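PDB 6I60: alpha-rhamnosidase from Dictyoglomus thermophilum, which probably hydrolyses terminal non-reducing alpha-L-rhamnose residues from alpha-L-rhamnosides. Local coordinates for residues 759-764 against 821-826. Residues are numbered along the deposited sequence; the frame is centred on the assembly and turned at random.
Sequences TGIVAT and IMFGSV
In the six-hairpin glycosidase domain, the start of helix 761-773 meets the loop that leads into helix 826-835, with Ile761 set against Phe823 and Met822. The Phe823 ring takes a methyl over one face: Ile761 CG2 stands 3.6 Å from the ring centroid and 16° off its normal, which meets the geometry of a CH-pi contact. Chi1 of 61° sets Ile761 CG1 between the backbone N and the carbonyl carbon, leaving CG2 beside the N, where it also reaches Met822 SD at 3.6 Å. The Met822 chain, extended beyond CG, runs obliquely past the isoleucine, the two touching through carbon and sulfur alone.

The contact thus lies within the (alpha/alpha)6 barrel of this family's catalytic domain, where the Asp612 carboxylate accepts hydrogen bonds from the backbone N of Gly760 and of Ala763. Trp807 meets the Phe823 ring with planes at about 50°, and Phe823 CE1 comes within 3.5 Å of Gly760 C. An alanine in place of Phe823 would probably open a gap beside Gly760 and leave the Ile761 methyl without its aromatic face.

No direct hydrogen bond joins the segments; one water bridges them instead, donating to Thr764 O at 2.8 Å and hydrogen-bonding to Ser825 OG at 2.8 Å.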
ATOM      1  N   THR A 759     -14.179  18.905  -9.903  1.00 52.62           N
ATOM      2  CA  THR A 759     -13.262  18.891  -8.774  1.00 50.77           C
ATOM      3  C   THR A 759     -11.999  18.120  -9.126  1.00 47.93           C
ATOM      4  O   THR A 759     -12.026  17.178  -9.923  1.00 46.22           O
ATOM      5  CB  THR A 759     -13.915  18.258  -7.539  1.00 52.79           C
ATOM      6  OG1 THR A 759     -14.426  16.962  -7.878  1.00 47.11           O
ATOM      7  CG2 THR A 759     -15.055  19.128  -7.032  1.00 50.66           C
ATOM      8  N   GLY A 760     -10.891  18.524  -8.513  1.00 57.28           N
ATOM      9  CA  GLY A 760      -9.625  17.842  -8.676  1.00 53.37           C
ATOM     10  C   GLY A 760      -9.510  16.638  -7.763  1.00 52.14           C
ATOM     11  O   GLY A 760     -10.503  16.079  -7.292  1.00 49.60           O
ATOM     12  N   ILE A 761      -8.263  16.241  -7.501  1.00 51.88           N
ATOM     13  CA  ILE A 761      -8.031  15.044  -6.701  1.00 50.10           C
ATOM     14  C   ILE A 761      -8.425  15.269  -5.245  1.00 49.32           C
ATOM     15  O   ILE A 761      -8.871  14.335  -4.566  1.00 51.34           O
ATOM     16  CB  ILE A 761      -6.563  14.593  -6.826  1.00 54.41           C
ATOM     17  CG1 ILE A 761      -5.613  15.672  -6.306  1.00 49.46           C
ATOM     18  CG2 ILE A 761      -6.226  14.265  -8.268  1.00 50.20           C
ATOM     19  CD1 ILE A 761      -4.190  15.192  -6.154  1.00 49.25           C
ATOM     20  N   VAL A 762      -8.285  16.498  -4.745  1.00 55.31           N
ATOM     21  CA  VAL A 762      -8.550  16.766  -3.333  1.00 51.21           C
ATOM     22  C   VAL A 762     -10.049  16.751  -3.058  1.00 46.64           C
ATOM     23  O   VAL A 762     -10.526  16.032  -2.173  1.00 45.74           O
ATOM     24  CB  VAL A 762      -7.916  18.104  -2.910  1.00 46.88           C
ATOM     25  CG1 VAL A 762      -8.525  18.588  -1.602  1.00 44.12           C
ATOM     26  CG2 VAL A 762      -6.403  17.966  -2.787  1.00 46.01           C
ATOM     27  N   ALA A 763     -10.812  17.546  -3.809  1.00 47.60           N
ATOM     28  CA  ALA A 763     -12.237  17.685  -3.541  1.00 48.10           C
ATOM     29  C   ALA A 763     -13.048  16.478  -3.996  1.00 52.61           C
ATOM     30  O   ALA A 763     -14.144  16.256  -3.468  1.00 54.94           O
ATOM     31  CB  ALA A 763     -12.775  18.952  -4.204  1.00 50.44           C
ATOM     32  N   THR A 764     -12.547  15.695  -4.957  1.00 49.57           N
ATOM     33  CA  THR A 764     -13.251  14.476  -5.344  1.00 48.76           C
ATOM     34  C   THR A 764     -13.298  13.478  -4.198  1.00 47.20           C
ATOM     35  O   THR A 764     -14.254  12.701  -4.088  1.00 49.18           O
ATOM     36  CB  THR A 764     -12.592  13.839  -6.569  1.00 44.63           C
ATOM     37  OG1 THR A 764     -12.349  14.843  -7.560  1.00 45.72           O
ATOM     38  CG2 THR A 764     -13.488  12.762  -7.161  1.00 39.06           C
ATOM     39  N   ILE A 821      -3.567   6.761  -9.342  1.00 53.82           N
ATOM     40  CA  ILE A 821      -4.355   6.289  -8.210  1.00 53.75           C
ATOM     41  C   ILE A 821      -4.951   7.424  -7.389  1.00 55.87           C
ATOM     42  O   ILE A 821      -5.771   7.157  -6.496  1.00 59.75           O
ATOM     43  CB  ILE A 821      -3.516   5.358  -7.303  1.00 55.55           C
ATOM     44  CG1 ILE A 821      -4.404   4.542  -6.356  1.00 53.64           C
ATOM     45  CG2 ILE A 821      -2.468   6.155  -6.538  1.00 55.36           C
ATOM     46  CD1 ILE A 821      -5.647   3.981  -7.008  1.00 52.02           C
ATOM     47  N   MET A 822      -4.593   8.681  -7.668  1.00 52.34           N
ATOM     48  CA  MET A 822      -5.070   9.785  -6.840  1.00 54.07           C
ATOM     49  C   MET A 822      -6.587   9.922  -6.904  1.00 55.96           C
ATOM     50  O   MET A 822      -7.231  10.243  -5.899  1.00 58.12           O
ATOM     51  CB  MET A 822      -4.393  11.088  -7.263  1.00 54.00           C
ATOM     52  CG  MET A 822      -4.204  11.233  -8.764  1.00 60.97           C
ATOM     53  SD  MET A 822      -3.177  12.655  -9.187  1.00 63.04           S
ATOM     54  CE  MET A 822      -3.808  13.065 -10.810  1.00 58.04           C
ATOM     55  N   PHE A 823      -7.176   9.675  -8.073  1.00 50.19           N
ATOM     56  CA  PHE A 823      -8.622   9.776  -8.227  1.00 54.43           C
ATOM     57  C   PHE A 823      -9.364   8.526  -7.766  1.00 54.44           C
ATOM     58  O   PHE A 823     -10.589   8.465  -7.920  1.00 56.37           O
ATOM     59  CB  PHE A 823      -8.979  10.073  -9.689  1.00 50.11           C
ATOM     60  CG  PHE A 823      -8.881  11.529 -10.056  1.00 51.08           C
ATOM     61  CD1 PHE A 823      -9.674  12.473  -9.426  1.00 48.41           C
ATOM     62  CD2 PHE A 823      -7.994  11.952 -11.035  1.00 47.28           C
ATOM     63  CE1 PHE A 823      -9.585  13.812  -9.764  1.00 44.42           C
ATOM     64  CE2 PHE A 823      -7.901  13.289 -11.376  1.00 42.21           C
ATOM     65  CZ  PHE A 823      -8.699  14.220 -10.740  1.00 41.89           C
ATOM     66  N   GLY A 824      -8.667   7.539  -7.202  1.00 48.42           N
ATOM     67  CA  GLY A 824      -9.269   6.286  -6.794  1.00 45.46           C
ATOM     68  C   GLY A 824     -10.005   6.297  -5.474  1.00 51.42           C
ATOM     69  O   GLY A 824     -10.457   5.242  -5.022  1.00 46.24           O
ATOM     70  N   SER A 825     -10.150   7.462  -4.838  1.00 51.32           N
ATOM     71  CA  SER A 825     -10.815   7.541  -3.543  1.00 47.83           C
ATOM     72  C   SER A 825     -12.300   7.208  -3.611  1.00 44.69           C
ATOM     73  O   SER A 825     -12.926   7.045  -2.559  1.00 43.92           O
ATOM     74  CB  SER A 825     -10.632   8.937  -2.947  1.00 48.70           C
ATOM     75  OG  SER A 825     -10.721   9.938  -3.945  1.00 53.60           O
ATOM     76  N   VAL A 826     -12.876   7.105  -4.810  1.00 43.44           N
ATOM     77  CA  VAL A 826     -14.301   6.818  -4.923  1.00 49.02           C
ATOM     78  C   VAL A 826     -14.602   5.388  -4.500  1.00 50.18           C
ATOM     79  O   VAL A 826     -15.723   5.080  -4.077  1.00 49.30           O
ATOM     80  CB  VAL A 826     -14.780   7.104  -6.358  1.00 46.20           C
ATOM     81  CG1 VAL A 826     -16.275   6.861  -6.492  1.00 41.25           C
ATOM     82  CG2 VAL A 826     -14.448   8.527  -6.725  1.00 53.86           C
TER
HETATM   83  O   HOH W   1     -13.549   9.981  -3.998  1.00 49.49           O